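Local coordinates for ALDH21) (Physcomitrella patens subsp. patens, PDB 5MZ5), which oxidises succinic semialdehyde with NADP(+) as the electron acceptor, as a four-chain member of the aldehyde dehydrogenase family, at residues 68-73 against 217-222; 137-142 against 188-193. All coordinates share one frame; numbering follows the deposited sequence.

Contact 1: 68-73 against 217-222; sequences AKVPQA and TPLSAL
V70, on strand 66-71, lies opposite P218 of segment 217-222, with their CA atoms 8.2 Å apart, a spacing bridged by side chains alone and without any hydrogen bond. V70 does most of the work, through both of its methyls. Its CG1, anti to the backbone N (chi1 177°), meets L222 CD1 tip to tip at 3.5 Å. CG2, beside the backbone N, packs chiefly toward L219 and P218, 3.6 Å from L219 CD2 and farther, 4.1 Å, from P218 CG, while remaining near L222 CD1. The first bond of the L219 side chain does not point at the strand, but its branched end comes nearer: CD1 is within 3.8 Å of A68 CB, and CD2 reaches the same methyl at 3.9 Å. The isobutyl fork thus straddles the small A68 while one prong also meets V70. All five touching residues are buried, and the interface is wholly apolar. Y40 and I42 of the neighbouring strand 38-44 and V58 of strand 55-59 extend the apolar layer, while E125 of helix 115-126 accepts hydrogen bonds from L219 N and S220 OG. This is alpha/beta packing: one face of the N-terminal four-stranded mixed sheet lies against the helix that follows strand 209-212 of the Rossmann-type coenzyme domain.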
loop_
_atom_site.group_PDB
_atom_site.type_symbol
_atom_site.label_atom_id
_atom_site.label_comp_id
_atom_site.label_asym_id
_atom_site.label_seq_id
_atom_site.Cartn_x
_atom_site.Cartn_y
_atom_site.Cartn_z
ATOM N N ALA A 68 -29.504 -28.315 25.563
ATOM C CA ALA A 68 -29.123 -28.854 24.273
ATOM C C ALA A 68 -28.272 -30.114 24.376
ATOM O O ALA A 68 -27.559 -30.307 25.363
ATOM C CB ALA A 68 -28.399 -27.779 23.460
ATOM N N LYS A 69 -28.364 -30.971 23.346
ATOM C CA LYS A 69 -27.615 -32.222 23.185
ATOM C C LYS A 69 -26.921 -32.147 21.840
ATOM O O LYS A 69 -27.557 -31.856 20.818
ATOM C CB LYS A 69 -28.533 -33.445 23.259
ATOM C CG LYS A 69 -28.981 -33.762 24.671
ATOM C CD LYS A 69 -29.964 -34.893 24.670
ATOM C CE LYS A 69 -29.426 -36.100 25.385
ATOM N NZ LYS A 69 -30.226 -37.314 25.071
ATOM N N VAL A 70 -25.597 -32.318 21.852
ATOM C CA VAL A 70 -24.757 -32.210 20.644
ATOM C C VAL A 70 -24.057 -33.547 20.389
ATOM O O VAL A 70 -23.435 -34.065 21.316
ATOM C CB VAL A 70 -23.706 -31.071 20.820
ATOM C CG1 VAL A 70 -22.786 -30.984 19.624
ATOM C CG2 VAL A 70 -24.365 -29.734 21.088
ATOM N N PRO A 71 -24.098 -34.112 19.162
ATOM C CA PRO A 71 -23.335 -35.343 18.901
ATOM C C PRO A 71 -21.837 -35.129 19.120
ATOM O O PRO A 71 -21.305 -34.058 18.820
ATOM C CB PRO A 71 -23.609 -35.627 17.415
ATOM C CG PRO A 71 -24.821 -34.848 17.076
ATOM C CD PRO A 71 -24.742 -33.625 17.923
ATOM N N GLN A 72 -21.171 -36.128 19.696
ATOM C CA GLN A 72 -19.733 -36.062 19.914
ATOM C C GLN A 72 -19.048 -36.818 18.785
ATOM O O GLN A 72 -19.395 -37.970 18.522
ATOM C CB GLN A 72 -19.328 -36.604 21.292
ATOM C CG GLN A 72 -17.883 -36.257 21.634
ATOM C CD GLN A 72 -17.546 -36.568 23.060
ATOM O OE1 GLN A 72 -17.257 -37.715 23.423
ATOM N NE2 GLN A 72 -17.511 -35.533 23.882
ATOM N N ALA A 73 -18.100 -36.151 18.100
ATOM C CA ALA A 73 -17.367 -36.745 16.982
ATOM C C ALA A 73 -16.393 -37.811 17.455
ATOM O O ALA A 73 -15.751 -37.658 18.496
ATOM C CB ALA A 73 -16.623 -35.664 16.198
ATOM N N THR A 217 -19.634 -24.210 25.003
ATOM C CA THR A 217 -20.401 -23.282 24.172
ATOM C C THR A 217 -20.319 -23.641 22.655
ATOM O O THR A 217 -19.883 -22.798 21.869
ATOM C CB THR A 217 -19.892 -21.843 24.409
ATOM O OG1 THR A 217 -18.526 -21.778 23.986
ATOM C CG2 THR A 217 -20.046 -21.360 25.849
ATOM N N PRO A 218 -20.778 -24.832 22.194
ATOM C CA PRO A 218 -20.619 -25.156 20.763
ATOM C C PRO A 218 -21.746 -24.736 19.832
ATOM O O PRO A 218 -21.582 -24.837 18.626
ATOM C CB PRO A 218 -20.511 -26.688 20.782
ATOM C CG PRO A 218 -21.391 -27.092 21.918
ATOM C CD PRO A 218 -21.341 -25.983 22.941
ATOM N N LEU A 219 -22.901 -24.355 20.377
ATOM C CA LEU A 219 -24.104 -24.110 19.585
ATOM C C LEU A 219 -24.001 -22.965 18.615
ATOM O O LEU A 219 -24.599 -23.053 17.547
ATOM C CB LEU A 219 -25.342 -23.949 20.475
ATOM C CG LEU A 219 -25.519 -24.966 21.596
ATOM C CD1 LEU A 219 -26.691 -24.580 22.446
ATOM C CD2 LEU A 219 -25.652 -26.413 21.050
ATOM N N SER A 220 -23.255 -21.903 18.971
ATOM C CA SER A 220 -23.035 -20.720 18.128
ATOM C C SER A 220 -22.257 -21.121 16.891
ATOM O O SER A 220 -22.600 -20.699 15.774
ATOM C CB SER A 220 -22.296 -19.628 18.897
ATOM O OG SER A 220 -23.147 -19.085 19.887
ATOM N N ALA A 221 -21.230 -21.973 17.090
ATOM C CA ALA A 221 -20.440 -22.511 15.992
ATOM C C ALA A 221 -21.286 -23.448 15.118
ATOM O O ALA A 221 -21.130 -23.453 13.900
ATOM C CB ALA A 221 -19.240 -23.250 16.529
ATOM N N LEU A 222 -22.198 -24.208 15.737
ATOM C CA LEU A 222 -23.050 -25.153 15.028
ATOM C C LEU A 222 -24.114 -24.451 14.195
ATOM O O LEU A 222 -24.493 -24.978 13.157
ATOM C CB LEU A 222 -23.647 -26.217 15.977
ATOM C CG LEU A 222 -22.617 -27.204 16.596
ATOM C CD1 LEU A 222 -23.274 -28.065 17.681
ATOM C CD2 LEU A 222 -21.931 -28.075 15.519
#

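Contact 2: 137-142 against 188-193; sequences VTRTID and WNFPLN. With GOL (glycerol), chain E.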
loop_
_atom_site.group_PDB
_atom_site.type_symbol
_atom_site.label_atom_id
_atom_site.label_comp_id
_atom_site.label_asym_id
_atom_site.label_seq_id
_atom_site.Cartn_x
_atom_site.Cartn_y
_atom_site.Cartn_z
ATOM N N VAL A 137 -23.738 -10.580 18.307
ATOM C CA VAL A 137 -24.308 -10.970 17.012
ATOM C C VAL A 137 -24.057 -9.832 15.971
ATOM O O VAL A 137 -23.603 -10.120 14.871
ATOM C CB VAL A 137 -25.785 -11.469 17.088
ATOM C CG1 VAL A 137 -26.261 -11.996 15.738
ATOM C CG2 VAL A 137 -25.934 -12.571 18.151
ATOM N N THR A 138 -24.218 -8.563 16.376
ATOM C CA THR A 138 -23.951 -7.379 15.547
ATOM C C THR A 138 -22.481 -7.348 15.137
ATOM O O THR A 138 -22.172 -7.049 13.989
ATOM C CB THR A 138 -24.323 -6.081 16.324
ATOM O OG1 THR A 138 -25.690 -6.145 16.729
ATOM C CG2 THR A 138 -24.079 -4.805 15.511
ATOM N N ARG A 139 -21.578 -7.614 16.083
ATOM C CA ARG A 139 -20.151 -7.605 15.807
ATOM C C ARG A 139 -19.766 -8.761 14.876
ATOM O O ARG A 139 -18.873 -8.581 14.049
ATOM C CB ARG A 139 -19.355 -7.642 17.112
ATOM C CG ARG A 139 -19.325 -6.290 17.833
ATOM C CD ARG A 139 -18.435 -6.351 19.069
ATOM N NE ARG A 139 -17.056 -6.648 18.694
ATOM C CZ ARG A 139 -16.138 -7.148 19.510
ATOM N NH1 ARG A 139 -16.429 -7.386 20.782
ATOM N NH2 ARG A 139 -14.923 -7.427 19.056
ATOM N N THR A 140 -20.455 -9.932 14.999
ATOM C CA THR A 140 -20.261 -11.115 14.134
ATOM C C THR A 140 -20.717 -10.773 12.712
ATOM O O THR A 140 -20.053 -11.168 11.757
ATOM C CB THR A 140 -20.959 -12.356 14.705
ATOM O OG1 THR A 140 -20.416 -12.620 15.995
ATOM C CG2 THR A 140 -20.807 -13.609 13.795
ATOM N N ILE A 141 -21.850 -10.036 12.591
ATOM C CA ILE A 141 -22.377 -9.532 11.312
ATOM C C ILE A 141 -21.320 -8.601 10.673
ATOM O O ILE A 141 -20.992 -8.793 9.503
ATOM C CB ILE A 141 -23.813 -8.928 11.419
ATOM C CG1 ILE A 141 -24.853 -10.059 11.661
ATOM C CG2 ILE A 141 -24.200 -8.112 10.160
ATOM C CD1 ILE A 141 -26.205 -9.665 12.183
ATOM N N ASP A 142 -20.708 -7.692 11.473
ATOM C CA ASP A 142 -19.663 -6.786 10.987
ATOM C C ASP A 142 -18.413 -7.544 10.528
ATOM O O ASP A 142 -17.808 -7.154 9.540
ATOM C CB ASP A 142 -19.248 -5.753 12.060
ATOM C CG ASP A 142 -20.267 -4.688 12.439
ATOM O OD1 ASP A 142 -21.281 -4.542 11.709
ATOM O OD2 ASP A 142 -20.050 -3.998 13.468
ATOM N N TRP A 188 -14.889 -20.191 24.836
ATOM C CA TRP A 188 -16.234 -20.150 25.371
ATOM C C TRP A 188 -16.723 -18.738 25.729
ATOM O O TRP A 188 -17.930 -18.570 25.918
ATOM C CB TRP A 188 -16.385 -21.119 26.572
ATOM C CG TRP A 188 -15.367 -20.936 27.662
ATOM C CD1 TRP A 188 -14.280 -21.725 27.905
ATOM C CD2 TRP A 188 -15.340 -19.894 28.660
ATOM N NE1 TRP A 188 -13.570 -21.237 28.984
ATOM C CE2 TRP A 188 -14.197 -20.114 29.466
ATOM C CE3 TRP A 188 -16.180 -18.802 28.961
ATOM C CZ2 TRP A 188 -13.874 -19.286 30.557
ATOM C CZ3 TRP A 188 -15.846 -17.968 30.025
ATOM C CH2 TRP A 188 -14.715 -18.222 30.817
ATOM N N ASN A 189 -15.819 -17.735 25.842
ATOM C CA ASN A 189 -16.200 -16.368 26.273
ATOM C C ASN A 189 -16.892 -15.505 25.178
ATOM O O ASN A 189 -17.724 -14.650 25.530
ATOM C CB ASN A 189 -15.040 -15.620 26.914
ATOM C CG ASN A 189 -13.853 -15.378 26.026
ATOM O OD1 ASN A 189 -13.150 -16.298 25.600
ATOM N ND2 ASN A 189 -13.548 -14.128 25.818
ATOM N N PHE A 190 -16.567 -15.712 23.888
ATOM C CA PHE A 190 -17.287 -15.054 22.770
ATOM C C PHE A 190 -17.457 -16.182 21.753
ATOM O O PHE A 190 -16.726 -16.220 20.757
ATOM C CB PHE A 190 -16.511 -13.871 22.158
ATOM C CG PHE A 190 -16.601 -12.569 22.920
ATOM C CD1 PHE A 190 -15.756 -12.314 24.003
ATOM C CD2 PHE A 190 -17.507 -11.586 22.543
ATOM C CE1 PHE A 190 -15.852 -11.111 24.720
ATOM C CE2 PHE A 190 -17.603 -10.382 23.259
ATOM C CZ PHE A 190 -16.769 -10.151 24.338
ATOM N N PRO A 191 -18.356 -17.160 22.027
ATOM C CA PRO A 191 -18.429 -18.354 21.165
ATOM C C PRO A 191 -18.927 -18.148 19.741
ATOM O O PRO A 191 -18.863 -19.092 18.943
ATOM C CB PRO A 191 -19.336 -19.304 21.940
ATOM C CG PRO A 191 -20.149 -18.443 22.803
ATOM C CD PRO A 191 -19.296 -17.270 23.163
ATOM N N LEU A 192 -19.401 -16.948 19.417
ATOM C CA LEU A 192 -19.807 -16.660 18.052
ATOM C C LEU A 192 -18.771 -15.750 17.378
ATOM O O LEU A 192 -18.225 -16.119 16.339
ATOM C CB LEU A 192 -21.227 -16.074 18.004
ATOM C CG LEU A 192 -21.777 -15.730 16.618
ATOM C CD1 LEU A 192 -22.104 -16.983 15.805
ATOM C CD2 LEU A 192 -22.973 -14.812 16.723
ATOM N N ASN A 193 -18.483 -14.587 17.991
ATOM C CA ASN A 193 -17.546 -13.610 17.455
ATOM C C ASN A 193 -16.121 -14.135 17.318
ATOM O O ASN A 193 -15.490 -13.875 16.298
ATOM C CB ASN A 193 -17.578 -12.287 18.245
ATOM C CG ASN A 193 -16.751 -11.188 17.592
ATOM O OD1 ASN A 193 -15.643 -10.880 18.027
ATOM N ND2 ASN A 193 -17.179 -10.706 16.450
HETATM C C1 GOL E . -13.569 -9.926 20.824
HETATM O O1 GOL E . -14.767 -10.686 20.789
HETATM C C2 GOL E . -13.320 -9.337 22.194
HETATM O O2 GOL E . -13.797 -7.988 22.227
HETATM C C3 GOL E . -11.844 -9.351 22.513
HETATM O O3 GOL E . -11.354 -10.676 22.686
#
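The aldehyde-side pocket of the active site is lined here, where R139 on helix 130-151 faces F190 of the loop after strand 182-185 and N193, where helix 193-205 begins; R139 and N189 bind succinate in another crystal of this protein. In this apo form a glycerol occupies the pocket. R139 NH1 donates to glycerol O2 at 3.1 Å (N-H...O 156°), and NH2 adds a weak bond, with O2 near the guanidinium plane. Glycerol O1 donates to N193 OD1 at 2.9 Å and sits over one face of the F190 ring, 3.3 Å above its plane and offset toward the rim. N193 OD1 in turn lies over a face of the R139 guanidinium, and Y481 OH also bonds the glycerol. A bend at chi3 (62°) turns the arginine head; D477 holds NE in a salt bridge, probably fixing its orientation, while R475, another succinate-binding residue, packs alongside. Beside these polar groups, helix 130-151 packs on the same loop of the Rossmann-type domain. T140 crosses L192 at about a right angle, its OG1 3.4 Å from both L192 CD2 and N193 CA and its CG2 3.7 Å from L192 CG. That hydroxyl is bonded to E136 O of its own helix, whereas E136 OE1 accepts from the backbone N of both L192 and N193. V137 CG2 adds an apolar touch, 4.0 Å from L192 CD2.

Both contacts are buried, with centres about 16 Å apart, and they meet directly: T217 OG1 lies 3.1 Å from W188 CA and S220 CB 3.5 Å from P191 O. Contact 1 is farther out, its centre about 19 Å from that of the chain, and joins sheet to helix purely by apolar groups. Contact 2, about 9 Å from the chain centre, joins helix to loop and mixes methyl packing with charged and amide groups that grip a ligand. Helix 115-126 serves both: its L122 touches S220 of contact 1 and V137 and P191 of contact 2. A second subunit approaches contact 2 alone, where its S164 bonds D142.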